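Local coordinates for m3DLH protein (Halieaceae bacterium, PDB 7JKA) that probably hydrolyses ester or lactone bonds as a dienelactone hydrolase family member of the alpha/beta-hydrolase clan, and is also linked to phosphotriesterase activity, at residues A[46-51]-A[135-140]; A[55-60]-A[129-134]; A[141-146]-A[157-162]; A[152-157]-A[236-241]; A[19-24]-A[112-117]. All blocks are in the same frame, centred on the assembly; numbering follows the deposited sequence. Where two conformers were deposited one is given.

The five contacts are spread through one alpha/beta-hydrolase fold. Along the chain, contact 5 opens first and contact 4 closes last. Contacts 1, 2, 4 and 5 all reach the same mixed sheet, while contact 3 joins helix 133-143 to a loop. Contacts 1 and 2 lie about 8 Å apart between centres and meet through strands 42-48 and 126-131, which are neighbours. Contacts 1, 2 and 3 all use helix 133-143. Contacts 4 and 5 are the most distant pair, about 25 Å between centres, on opposite sides of the chain's centre. Contact 2 holds the turn at Cys132, the probable nucleophile elbow, and contacts 1 and 4 adjoin it.

Contact 1. Residues A[46-51]-A[135-140]; sequences VVFPEA and GTTALE
The first torsions of Phe48 and Thr137 turn ring and methyl to each other. The ring of Phe48 leaves with CG anti to the carbonyl carbon (chi1 -68°), which carries it to helix 133-143. In Thr137 it is the methyl CG2 that stands anti to the backbone N, and this turns the methyl, not the hydroxyl, to the ring. The methyl sits over one face of Phe48, displaced toward the rim. CG2 of Thr137 lies 3.8 Å from the centroid of the Phe48 ring and 14° off the ring normal, a CH-pi contact. Its closest ring atom is CD1 of Phe48, at 3.7 Å. In the conformer given, CG1 of Val46 lies over the opposite face, from within the same strand. On the CD2 side the ring meets Ala138. CD2 of Phe48 is 4.0 Å from CB of Ala138, and the backbone N of Ala138 comes equally near but obliquely. Strand 42-48 belongs to the central sheet of the alpha/beta-hydrolase fold, and the helix packs against it here. Across the strand, the backbone of Phe48 is hydrogen-bonded to Ile129. The hydroxyl of Thr137 has its partners elsewhere: Trp104 NE1 and the carbonyl of Phe133, one turn earlier in the helix. These bonds are consistent with a fixed rotation of the threonine. No hydrogen bond or charge pair joins the two segments. The chemistry is apolar and buried, so the strand and helix are held here by shape and dispersion, while the one hydroxyl nearby is satisfied outside the contact.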
# COMPACT_ATOMS: atom_id res chain seq x y z
N VAL A 46 -4.94 -4.58 -3.28
CA VAL A 46 -4.94 -4.36 -1.84
C VAL A 46 -4.48 -2.94 -1.58
O VAL A 46 -3.51 -2.46 -2.19
CB VAL A 46 -4.04 -5.35 -1.10
CG1 VAL A 46 -4.12 -5.08 0.42
CG2 VAL A 46 -4.42 -6.75 -1.41
N VAL A 47 -5.17 -2.26 -0.68
CA VAL A 47 -4.82 -0.89 -0.30
C VAL A 47 -4.42 -0.90 1.17
O VAL A 47 -5.27 -1.09 2.06
CB VAL A 47 -5.98 0.08 -0.54
CG1 VAL A 47 -5.60 1.50 -0.17
CG2 VAL A 47 -6.50 0.01 -2.02
N PHE A 48 -3.13 -0.67 1.45
CA PHE A 48 -2.70 -0.59 2.83
C PHE A 48 -2.69 0.86 3.28
O PHE A 48 -2.11 1.73 2.59
CB PHE A 48 -1.32 -1.21 3.01
CG PHE A 48 -1.31 -2.70 2.81
CD1 PHE A 48 -1.88 -3.54 3.77
CD2 PHE A 48 -0.77 -3.25 1.66
CE1 PHE A 48 -1.88 -4.92 3.57
CE2 PHE A 48 -0.77 -4.63 1.46
CZ PHE A 48 -1.33 -5.47 2.40
N PRO A 49 -3.33 1.17 4.39
CA PRO A 49 -3.47 2.56 4.83
C PRO A 49 -2.20 3.06 5.52
O PRO A 49 -1.25 2.31 5.78
CB PRO A 49 -4.62 2.46 5.85
CG PRO A 49 -4.33 1.10 6.53
CD PRO A 49 -3.94 0.22 5.35
N GLU A 50 -2.20 4.35 5.85
CA GLU A 50 -1.22 4.88 6.79
C GLU A 50 -1.28 4.13 8.12
O GLU A 50 -2.25 3.40 8.36
CB GLU A 50 -1.44 6.38 6.99
CG GLU A 50 -1.09 7.22 5.76
CD GLU A 50 -0.95 8.69 6.11
OE1 GLU A 50 -1.85 9.24 6.77
OE2 GLU A 50 0.06 9.31 5.74
N ALA A 51 -0.25 4.28 8.97
CA ALA A 51 -0.17 3.47 10.19
C ALA A 51 -1.27 3.77 11.19
O ALA A 51 -1.46 2.98 12.12
CB ALA A 51 1.19 3.63 10.87
N GLY A 135 2.63 1.68 2.63
CA GLY A 135 3.51 1.41 1.51
C GLY A 135 4.64 0.49 1.92
O GLY A 135 5.01 -0.43 1.18
N THR A 136 5.23 0.75 3.09
CA THR A 136 6.24 -0.15 3.61
C THR A 136 5.66 -1.56 3.70
O THR A 136 6.33 -2.54 3.36
CB THR A 136 6.69 0.34 4.99
OG1 THR A 136 6.84 1.78 4.98
CG2 THR A 136 7.98 -0.36 5.41
N THR A 137 4.40 -1.66 4.14
CA THR A 137 3.71 -2.94 4.26
C THR A 137 3.56 -3.61 2.90
O THR A 137 3.78 -4.82 2.77
CB THR A 137 2.33 -2.72 4.91
OG1 THR A 137 2.52 -2.17 6.22
CG2 THR A 137 1.58 -4.04 5.08
N ALA A 138 3.18 -2.84 1.88
CA ALA A 138 3.06 -3.40 0.54
C ALA A 138 4.39 -4.00 0.05
O ALA A 138 4.40 -5.05 -0.59
CB ALA A 138 2.53 -2.33 -0.42
N LEU A 139 5.51 -3.33 0.35
CA LEU A 139 6.81 -3.86 -0.04
C LEU A 139 7.18 -5.09 0.78
O LEU A 139 7.85 -6.00 0.25
CB LEU A 139 7.88 -2.77 0.10
CG LEU A 139 7.80 -1.69 -0.99
CD1 LEU A 139 8.82 -0.57 -0.70
CD2 LEU A 139 8.05 -2.33 -2.36
N GLU A 140 6.76 -5.17 2.05
CA GLU A 140 6.97 -6.41 2.80
C GLU A 140 6.20 -7.56 2.17
O GLU A 140 6.70 -8.69 2.09
CB GLU A 140 6.52 -6.24 4.25
CG GLU A 140 7.46 -5.38 5.08
CD GLU A 140 8.87 -5.92 5.11
OE1 GLU A 140 9.11 -6.95 5.78
OE2 GLU A 140 9.75 -5.30 4.49

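Contact 2. Residues A[55-60]-A[129-134]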
# COMPACT_ATOMS: atom_id res chain seq x y z
N ASN A 55 -8.65 4.00 7.56
CA ASN A 55 -9.34 5.26 7.80
C ASN A 55 -10.02 5.76 6.53
O ASN A 55 -9.96 5.10 5.48
CB ASN A 55 -8.35 6.30 8.36
CG ASN A 55 -7.13 6.49 7.47
OD1 ASN A 55 -7.09 6.04 6.31
ND2 ASN A 55 -6.13 7.19 8.01
N ASP A 56 -10.60 6.96 6.60
CA ASP A 56 -11.36 7.49 5.47
C ASP A 56 -10.48 7.72 4.26
O ASP A 56 -10.93 7.53 3.12
CB ASP A 56 -12.06 8.78 5.85
CG ASP A 56 -13.32 8.53 6.66
OD1 ASP A 56 -13.74 7.35 6.73
OD2 ASP A 56 -13.88 9.50 7.21
N HIS A 57 -9.23 8.11 4.48
CA HIS A 57 -8.29 8.30 3.38
C HIS A 57 -8.12 7.02 2.58
O HIS A 57 -8.21 7.02 1.35
CB HIS A 57 -6.95 8.79 3.96
CG HIS A 57 -5.85 8.90 2.96
ND1 HIS A 57 -5.06 7.83 2.62
CD2 HIS A 57 -5.40 9.95 2.24
CE1 HIS A 57 -4.16 8.21 1.72
NE2 HIS A 57 -4.35 9.49 1.48
N ALA A 58 -7.94 5.88 3.26
CA ALA A 58 -7.75 4.63 2.54
C ALA A 58 -9.03 4.17 1.86
O ALA A 58 -9.00 3.63 0.75
CB ALA A 58 -7.26 3.55 3.50
N ARG A 59 -10.17 4.35 2.53
CA ARG A 59 -11.45 4.00 1.91
C ARG A 59 -11.66 4.79 0.62
O ARG A 59 -12.15 4.24 -0.38
CB ARG A 59 -12.60 4.27 2.88
CG ARG A 59 -12.58 3.44 4.17
CD ARG A 59 -13.79 3.81 5.03
NE ARG A 59 -13.85 2.98 6.22
CZ ARG A 59 -13.47 3.37 7.43
NH1 ARG A 59 -13.05 4.61 7.65
NH2 ARG A 59 -13.54 2.51 8.44
N GLU A 60 -11.32 6.08 0.64
CA GLU A 60 -11.50 6.90 -0.55
C GLU A 60 -10.58 6.42 -1.67
O GLU A 60 -10.98 6.41 -2.84
CB GLU A 60 -11.24 8.36 -0.21
CG GLU A 60 -11.17 9.28 -1.41
CD GLU A 60 -12.47 9.40 -2.18
OE1 GLU A 60 -13.53 8.94 -1.69
OE2 GLU A 60 -12.42 9.98 -3.29
N ILE A 129 -1.01 -1.45 -3.15
CA ILE A 129 -0.54 -0.10 -2.94
C ILE A 129 -0.58 0.20 -1.45
O ILE A 129 -1.26 -0.47 -0.67
CB ILE A 129 -1.34 0.95 -3.72
CG1 ILE A 129 -2.75 1.18 -3.14
CG2 ILE A 129 -1.39 0.59 -5.20
CD1 ILE A 129 -3.47 2.41 -3.81
N GLY A 130 0.15 1.23 -1.06
CA GLY A 130 0.14 1.62 0.33
C GLY A 130 0.65 3.03 0.51
O GLY A 130 1.44 3.54 -0.30
N PHE A 131 0.18 3.65 1.58
CA PHE A 131 0.46 5.04 1.91
C PHE A 131 1.25 5.03 3.21
O PHE A 131 0.83 4.40 4.18
CB PHE A 131 -0.86 5.81 2.04
CG PHE A 131 -1.66 5.78 0.79
CD1 PHE A 131 -2.48 4.71 0.50
CD2 PHE A 131 -1.48 6.78 -0.15
CE1 PHE A 131 -3.18 4.67 -0.71
CE2 PHE A 131 -2.17 6.76 -1.36
CZ PHE A 131 -3.01 5.69 -1.65
N CYS A 132 2.39 5.72 3.24
CA CYS A 132 3.26 5.78 4.43
C CYS A 132 3.57 4.36 4.89
O CYS A 132 4.04 3.55 4.08
CB CYS A 132 2.63 6.61 5.51
SG CYS A 132 2.41 8.15 4.96
N PHE A 133 3.33 4.04 6.16
CA PHE A 133 3.62 2.69 6.64
C PHE A 133 2.89 1.62 5.84
O PHE A 133 3.40 0.51 5.69
CB PHE A 133 3.24 2.59 8.13
CG PHE A 133 3.54 1.25 8.74
CD1 PHE A 133 4.84 0.91 9.11
CD2 PHE A 133 2.53 0.32 8.94
CE1 PHE A 133 5.12 -0.34 9.69
CE2 PHE A 133 2.80 -0.92 9.52
CZ PHE A 133 4.09 -1.25 9.89
N GLY A 134 1.71 1.95 5.29
CA GLY A 134 1.04 1.03 4.36
C GLY A 134 1.86 0.71 3.12
O GLY A 134 1.79 -0.41 2.60
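His57 NE2 is hydrogen-bonded to Thr216 OG1, and this polar bond holds one end of the imidazole while CE1 is presented to Phe131. Carbon, not nitrogen, makes the contact. CE1 of His57 lies 3.6 Å from CD2 of Phe131, and CG of the phenyl ring is just as near. CE1 stands over one face of Phe131, displaced toward the rim. The rings form an edge-to-face, T-shaped pair, with centroids of His57 and Phe131 4.9 Å apart and planes at 86°. With CG anti to the backbone N (chi1 174°), the imidazole projects from helix 56-67 and its CE1 reaches the Phe131 face. Phe131 is also stacked with the ring of Phe154 in the next strand of the sheet. The helix is capped two residues before His57. Asn55 is the N-cap residue, and its OD1 accepts from the backbone N of Ala58 at 3.2 Å. At the outer side of the same turn, NH1 of Arg59 forms a salt bridge with OD1 of Asp56 at 3.0 Å. Phe131 is the last residue of strand 126-131 and is followed at once by Cys132, the N-cap of helix 133-143. Cys132 has phi 54°, in keeping with a strained turn. The sequence Gly130, Phe131, Cys132, Phe133, Gly134 fits the nucleophile elbow of alpha/beta hydrolases, with Cys132 as the probable nucleophile.

Contact 3. Residues A[141-146]-A[157-162]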
# COMPACT_ATOMS: atom_id res chain seq x y z
N LEU A 141 4.99 -7.28 1.68
CA LEU A 141 4.20 -8.31 1.01
C LEU A 141 4.88 -8.76 -0.27
O LEU A 141 4.98 -9.96 -0.54
CB LEU A 141 2.81 -7.77 0.69
CG LEU A 141 1.83 -8.73 -0.02
CD1 LEU A 141 1.58 -9.99 0.82
CD2 LEU A 141 0.51 -7.98 -0.27
N ALA A 142 5.43 -7.82 -1.04
CA ALA A 142 6.18 -8.22 -2.22
C ALA A 142 7.40 -9.04 -1.86
O ALA A 142 7.69 -10.05 -2.51
CB ALA A 142 6.58 -6.97 -3.01
N ARG A 143 8.13 -8.62 -0.82
CA ARG A 143 9.34 -9.33 -0.42
C ARG A 143 9.04 -10.75 0.04
O ARG A 143 9.89 -11.64 -0.10
CB ARG A 143 10.02 -8.55 0.71
CG ARG A 143 10.78 -7.32 0.23
CD ARG A 143 11.23 -6.48 1.42
NE ARG A 143 12.20 -5.45 1.03
CZ ARG A 143 12.58 -4.46 1.83
NH1 ARG A 143 12.07 -4.35 3.05
NH2 ARG A 143 13.50 -3.60 1.42
N SER A 144 7.84 -10.97 0.58
CA SER A 144 7.47 -12.31 1.03
C SER A 144 7.33 -13.29 -0.12
O SER A 144 7.26 -14.51 0.11
CB SER A 144 6.15 -12.25 1.80
OG SER A 144 5.04 -12.22 0.90
N GLY A 145 7.28 -12.79 -1.35
CA GLY A 145 7.14 -13.64 -2.51
C GLY A 145 5.71 -13.86 -2.94
O GLY A 145 5.44 -14.80 -3.71
N ALA A 146 4.80 -13.02 -2.48
CA ALA A 146 3.40 -13.13 -2.87
C ALA A 146 3.23 -12.88 -4.36
O ALA A 146 4.02 -12.19 -5.02
CB ALA A 146 2.57 -12.14 -2.05
N GLY A 157 7.89 5.06 4.23
CA GLY A 157 9.16 4.70 4.84
C GLY A 157 9.70 3.42 4.23
O GLY A 157 8.95 2.57 3.74
N LEU A 158 11.02 3.31 4.21
CA LEU A 158 11.69 2.18 3.60
C LEU A 158 12.62 1.54 4.63
O LEU A 158 13.20 2.23 5.48
CB LEU A 158 12.50 2.63 2.38
CG LEU A 158 11.62 3.29 1.32
CD1 LEU A 158 12.51 4.03 0.32
CD2 LEU A 158 10.72 2.28 0.62
N LEU A 159 12.77 0.23 4.55
CA LEU A 159 13.72 -0.41 5.44
C LEU A 159 14.35 -1.59 4.71
O LEU A 159 13.80 -2.08 3.72
CB LEU A 159 13.06 -0.85 6.75
CG LEU A 159 12.32 -2.18 6.80
CD1 LEU A 159 12.06 -2.53 8.27
CD2 LEU A 159 11.02 -2.06 6.05
N PRO A 160 15.48 -2.08 5.20
CA PRO A 160 16.17 -3.15 4.47
C PRO A 160 15.38 -4.45 4.45
O PRO A 160 14.59 -4.76 5.36
CB PRO A 160 17.47 -3.32 5.26
CG PRO A 160 17.66 -2.01 5.95
CD PRO A 160 16.29 -1.58 6.32
N GLU A 161 15.63 -5.23 3.41
CA GLU A 161 15.09 -6.58 3.29
C GLU A 161 15.61 -7.48 4.40
O GLU A 161 16.56 -7.16 5.11
CB GLU A 161 15.49 -7.20 1.95
CG GLU A 161 16.99 -7.53 1.89
CD GLU A 161 17.43 -8.20 0.58
OE1 GLU A 161 16.58 -8.37 -0.32
OE2 GLU A 161 18.63 -8.55 0.47
N LEU A 162 14.95 -8.64 4.53
CA LEU A 162 15.54 -9.77 5.22
C LEU A 162 16.40 -10.55 4.22
O LEU A 162 16.14 -10.51 3.01
CB LEU A 162 14.46 -10.68 5.78
CG LEU A 162 13.49 -10.12 6.83
CD1 LEU A 162 12.47 -11.19 7.16
CD2 LEU A 162 14.24 -9.72 8.09
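Arg143 reaches end-on to the backbone carbonyl of Leu159 and grips that one oxygen with both terminal nitrogens. NH2 of Arg143 is 2.8 Å from O of Leu159, and NH1 is 2.9 Å from the same atom. The oxygen lies in the guanidinium plane for both. The two bonds differ at the acceptor: NH2 lies in the carbonyl plane, whereas NH1 stands 41° above it. Neither bond is straight, with N-H...O angles of 149° for NH2 and 140° for NH1, as expected when two donors share one atom. Over one face of the guanidinium passes the backbone of Glu161, whose N is 3.3 Å from NH2 of Arg143 without a hydrogen bond. Beside it, CB of Glu161 is 3.8 Å from NE of Arg143. CD2 of Leu159 also comes near NH1 of Arg143, at 3.9 Å. The arginine gets there as an extended chain, from CG to NE, leaving the last turn of helix 133-143. That helix closes with a Schellman motif at Gly145, and the contact ties its C-terminal end to the loop after strand 150-154 of the alpha/beta-hydrolase fold. Two acids form the next shell: Glu140 OE2 makes a salt bridge to NH1, and Glu195 OE1 to NH2. A leucine in place of Arg143 would probably leave the carbonyl of Leu159 without these two donors and take from Glu195 OE1 this positive partner; Glu140 would keep Arg101 and Arg105. Glu195 OE2 also accepts from the backbone N of Glu161. The carboxylate of Glu161 itself turns to Arg198.

Contact 4. Residues A[152-157]-A[236-241]; sequences VTFHAG and ARSWTA
The ring of Phe154 meets Ser238 at its edge, near the ring plane, and stacks with the ring of Phe131 from the neighbouring strand. OG of Ser238 is 3.5 Å from CE2 of Phe154 and scarcely farther from CD2. CB of Ser238 comes to 3.7 Å from the same CE2. The serine is thus set against one edge of the phenyl ring through both of its side-chain atoms. Farther along the ring, the indole of Trp239 arrives obliquely, with CE3 of Trp239 4.1 Å from CZ of Phe154. Trp239 leaves its helix with CG anti to the backbone N (chi1 -165°), and although CB points away, the benzene part of the indole swings back to the strand. The hydroxyl of Ser238 spends its polarity on its own helix, where it is hydrogen-bonded to the carbonyls of Thr234 and Glu235. Its contact with the ring is packing. Met242, one turn after Ser238 in the same helix, also touches Phe154. Phe154 ends strand 150-154, and its backbone is hydrogen-bonded to Gly130 in strand 126-131. The next residue, His155, touches Cys132 in the conformer given and bonds Thr216 through NE2. The C-terminal helix 232-250 here lies against the sheet beside the probable nucleophile elbow, the helix-on-sheet layering of the alpha/beta-hydrolase fold.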
# COMPACT_ATOMS: atom_id res chain seq x y z
N VAL A 152 2.88 -0.33 -5.68
CA VAL A 152 3.11 1.11 -5.75
C VAL A 152 3.05 1.67 -4.35
O VAL A 152 2.08 1.40 -3.62
CB VAL A 152 2.08 1.82 -6.65
CG1 VAL A 152 2.48 3.31 -6.79
CG2 VAL A 152 2.03 1.16 -8.03
N THR A 153 4.06 2.44 -3.96
CA THR A 153 4.07 3.07 -2.65
C THR A 153 3.97 4.58 -2.78
O THR A 153 4.46 5.18 -3.74
CB THR A 153 5.32 2.71 -1.84
OG1 THR A 153 6.50 3.31 -2.42
CG2 THR A 153 5.51 1.22 -1.84
N PHE A 154 3.32 5.20 -1.80
CA PHE A 154 3.17 6.65 -1.77
C PHE A 154 3.72 7.15 -0.44
O PHE A 154 3.23 6.74 0.62
CB PHE A 154 1.71 7.08 -1.93
CG PHE A 154 1.07 6.63 -3.21
CD1 PHE A 154 0.38 5.41 -3.28
CD2 PHE A 154 1.08 7.45 -4.33
CE1 PHE A 154 -0.22 5.00 -4.45
CE2 PHE A 154 0.49 7.05 -5.52
CZ PHE A 154 -0.18 5.81 -5.58
N HIS A 155 4.72 8.03 -0.51
CA HIS A 155 5.38 8.60 0.68
C HIS A 155 5.59 7.57 1.78
O HIS A 155 5.22 7.77 2.94
CB HIS A 155 4.66 9.86 1.20
CG HIS A 155 3.16 9.73 1.32
ND1 HIS A 155 2.53 9.21 2.43
CD2 HIS A 155 2.17 10.12 0.47
CE1 HIS A 155 1.22 9.24 2.25
NE2 HIS A 155 0.97 9.78 1.07
N ALA A 156 6.24 6.46 1.41
CA ALA A 156 6.46 5.33 2.31
C ALA A 156 7.84 5.35 2.93
O ALA A 156 8.85 5.55 2.25
CB ALA A 156 6.29 4.00 1.56
N GLY A 157 7.89 5.06 4.23
CA GLY A 157 9.16 4.70 4.84
C GLY A 157 9.70 3.42 4.23
O GLY A 157 8.95 2.57 3.74
N ALA A 236 -1.79 14.03 -7.78
CA ALA A 236 -2.32 13.71 -9.09
C ALA A 236 -1.28 13.01 -9.96
O ALA A 236 -1.58 12.01 -10.63
CB ALA A 236 -2.81 14.98 -9.77
N ARG A 237 -0.05 13.52 -9.96
CA ARG A 237 0.99 12.92 -10.79
C ARG A 237 1.27 11.48 -10.38
O ARG A 237 1.43 10.59 -11.24
CB ARG A 237 2.28 13.73 -10.71
CG ARG A 237 2.21 15.09 -11.39
CD ARG A 237 3.35 15.95 -10.89
NE ARG A 237 3.44 17.15 -11.68
CZ ARG A 237 4.32 18.12 -11.45
NH1 ARG A 237 5.18 18.02 -10.44
NH2 ARG A 237 4.35 19.19 -12.23
N SER A 238 1.42 11.24 -9.08
CA SER A 238 1.71 9.89 -8.61
C SER A 238 0.54 8.94 -8.85
O SER A 238 0.75 7.78 -9.18
CB SER A 238 2.10 9.91 -7.13
OG SER A 238 1.07 10.44 -6.31
N TRP A 239 -0.71 9.42 -8.72
CA TRP A 239 -1.85 8.57 -9.05
C TRP A 239 -1.84 8.21 -10.53
O TRP A 239 -2.11 7.06 -10.90
CB TRP A 239 -3.15 9.28 -8.69
CG TRP A 239 -4.36 8.42 -8.63
CD1 TRP A 239 -5.40 8.41 -9.52
CD2 TRP A 239 -4.67 7.44 -7.63
NE1 TRP A 239 -6.34 7.48 -9.13
CE2 TRP A 239 -5.92 6.88 -7.97
CE3 TRP A 239 -4.03 6.99 -6.47
CZ2 TRP A 239 -6.55 5.89 -7.19
CZ3 TRP A 239 -4.65 6.01 -5.69
CH2 TRP A 239 -5.89 5.47 -6.06
N THR A 240 -1.51 9.17 -11.38
CA THR A 240 -1.40 8.88 -12.81
C THR A 240 -0.29 7.87 -13.07
O THR A 240 -0.45 6.96 -13.90
CB THR A 240 -1.14 10.17 -13.58
OG1 THR A 240 -2.30 10.99 -13.49
CG2 THR A 240 -0.83 9.90 -15.06
N ALA A 241 0.86 8.02 -12.40
CA ALA A 241 1.93 7.06 -12.61
C ALA A 241 1.49 5.66 -12.20
O ALA A 241 1.80 4.68 -12.89
CB ALA A 241 3.18 7.49 -11.84

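Contact 5. Residues A[19-24]-A[112-117]; sequences IRYTDG and LDTLVA
Tyr21 meets Thr114 from its CB onward. CB of Tyr21 lies 3.0 Å from OG1 of Thr114, a close approach of carbon and oxygen. It is also 3.7 Å from the methyl CG2 of the threonine. The next atom, CG of Tyr21, is 3.3 Å from OG1 of Thr114. CD2 follows at 3.5 Å from that oxygen. The hydroxyl comes to the ring obliquely, and the two side chains cross at about a right angle. Chi1 of 61° puts CG of Tyr21 between the backbone N and the carbonyl carbon, and the ring touches Ala110 and Ala111 of the same helix as Thr114. This is where the N-terminal strand 14-22, in the antiparallel part of the alpha/beta-hydrolase sheet, packs on helix 101-116. At the tip, OH of Tyr21 is hydrogen-bonded to the backbone N of Asp76, and the ring meets that of Phe28 in the paired strand. An alanine in place of Tyr21 is likely to leave the space of the ring beside Ala110, Ala111 and Phe28 unfilled and the N of Asp76 without its hydroxyl partner. The oxygen of Thr114 is hydrogen-bonded to the carbonyl of Ala110, one turn back in the helix. Its methyl turns instead to Ile19, two residues before Tyr21 in the strand. CG2 of Ile19 and CG2 of Thr114 are 3.3 Å apart, tighter than usual for two carbons. Ile19 also packs on Leu32 of strand 27-35 and on Gln118.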
# COMPACT_ATOMS: atom_id res chain seq x y z
N ILE A 19 -15.48 -6.65 4.95
CA ILE A 19 -14.89 -7.97 4.80
C ILE A 19 -14.19 -8.31 6.11
O ILE A 19 -13.28 -7.59 6.52
CB ILE A 19 -13.88 -8.05 3.65
CG1 ILE A 19 -14.43 -7.44 2.35
CG2 ILE A 19 -13.48 -9.48 3.43
CD1 ILE A 19 -15.14 -8.44 1.51
N ARG A 20 -14.57 -9.41 6.74
CA ARG A 20 -13.91 -9.87 7.95
C ARG A 20 -12.96 -11.01 7.58
O ARG A 20 -13.33 -11.91 6.83
CB ARG A 20 -14.94 -10.32 8.99
CG ARG A 20 -15.80 -9.14 9.37
CD ARG A 20 -16.67 -9.36 10.58
NE ARG A 20 -17.27 -8.08 10.94
CZ ARG A 20 -16.90 -7.33 11.97
NH1 ARG A 20 -15.95 -7.73 12.81
NH2 ARG A 20 -17.52 -6.17 12.17
N TYR A 21 -11.72 -10.94 8.06
CA TYR A 21 -10.75 -11.94 7.68
C TYR A 21 -9.74 -12.08 8.82
O TYR A 21 -9.76 -11.32 9.79
CB TYR A 21 -10.06 -11.56 6.37
CG TYR A 21 -9.27 -10.25 6.38
CD1 TYR A 21 -9.91 -9.01 6.21
CD2 TYR A 21 -7.89 -10.25 6.53
CE1 TYR A 21 -9.19 -7.82 6.20
CE2 TYR A 21 -7.17 -9.06 6.53
CZ TYR A 21 -7.83 -7.85 6.37
OH TYR A 21 -7.10 -6.66 6.36
N THR A 22 -8.84 -13.05 8.68
CA THR A 22 -7.92 -13.32 9.78
C THR A 22 -6.61 -13.86 9.24
O THR A 22 -6.55 -14.43 8.15
CB THR A 22 -8.55 -14.30 10.80
OG1 THR A 22 -7.68 -14.48 11.93
CG2 THR A 22 -8.83 -15.66 10.17
N ASP A 23 -5.54 -13.65 10.01
CA ASP A 23 -4.30 -14.37 9.79
C ASP A 23 -4.18 -15.61 10.67
O ASP A 23 -3.11 -16.25 10.69
CB ASP A 23 -3.12 -13.43 10.05
CG ASP A 23 -3.07 -12.93 11.47
OD1 ASP A 23 -3.97 -13.25 12.29
OD2 ASP A 23 -2.10 -12.19 11.78
N GLY A 24 -5.24 -15.96 11.41
CA GLY A 24 -5.22 -17.07 12.35
C GLY A 24 -4.95 -16.66 13.79
O GLY A 24 -5.17 -17.46 14.70
N LEU A 112 -4.22 -9.91 1.24
CA LEU A 112 -4.18 -10.33 -0.16
C LEU A 112 -5.03 -11.57 -0.39
O LEU A 112 -5.78 -11.67 -1.37
CB LEU A 112 -2.73 -10.61 -0.59
CG LEU A 112 -2.54 -11.00 -2.06
CD1 LEU A 112 -3.09 -9.93 -2.98
CD2 LEU A 112 -1.08 -11.28 -2.34
N ASP A 113 -4.90 -12.56 0.52
CA ASP A 113 -5.68 -13.79 0.37
C ASP A 113 -7.17 -13.48 0.39
O ASP A 113 -7.95 -14.06 -0.39
CB ASP A 113 -5.33 -14.75 1.48
CG ASP A 113 -3.98 -15.40 1.30
OD1 ASP A 113 -3.35 -15.28 0.23
OD2 ASP A 113 -3.54 -16.03 2.30
N THR A 114 -7.58 -12.58 1.27
CA THR A 114 -8.99 -12.22 1.35
C THR A 114 -9.45 -11.53 0.07
O THR A 114 -10.56 -11.78 -0.41
CB THR A 114 -9.21 -11.34 2.57
OG1 THR A 114 -8.68 -12.06 3.70
CG2 THR A 114 -10.66 -11.14 2.78
N LEU A 115 -8.62 -10.65 -0.49
CA LEU A 115 -8.96 -10.05 -1.77
C LEU A 115 -9.17 -11.12 -2.84
O LEU A 115 -10.16 -11.11 -3.58
CB LEU A 115 -7.85 -9.08 -2.17
CG LEU A 115 -7.98 -8.51 -3.57
CD1 LEU A 115 -9.13 -7.53 -3.57
CD2 LEU A 115 -6.63 -7.83 -3.92
N VAL A 116 -8.22 -12.05 -2.95
CA VAL A 116 -8.30 -13.08 -3.98
C VAL A 116 -9.52 -13.97 -3.78
O VAL A 116 -10.06 -14.51 -4.75
CB VAL A 116 -6.99 -13.89 -3.97
CG1 VAL A 116 -7.10 -15.11 -4.87
CG2 VAL A 116 -5.83 -12.99 -4.42
N ALA A 117 -9.99 -14.13 -2.55
CA ALA A 117 -11.14 -14.97 -2.27
C ALA A 117 -12.45 -14.35 -2.72
O ALA A 117 -13.47 -15.05 -2.72
CB ALA A 117 -11.19 -15.27 -0.77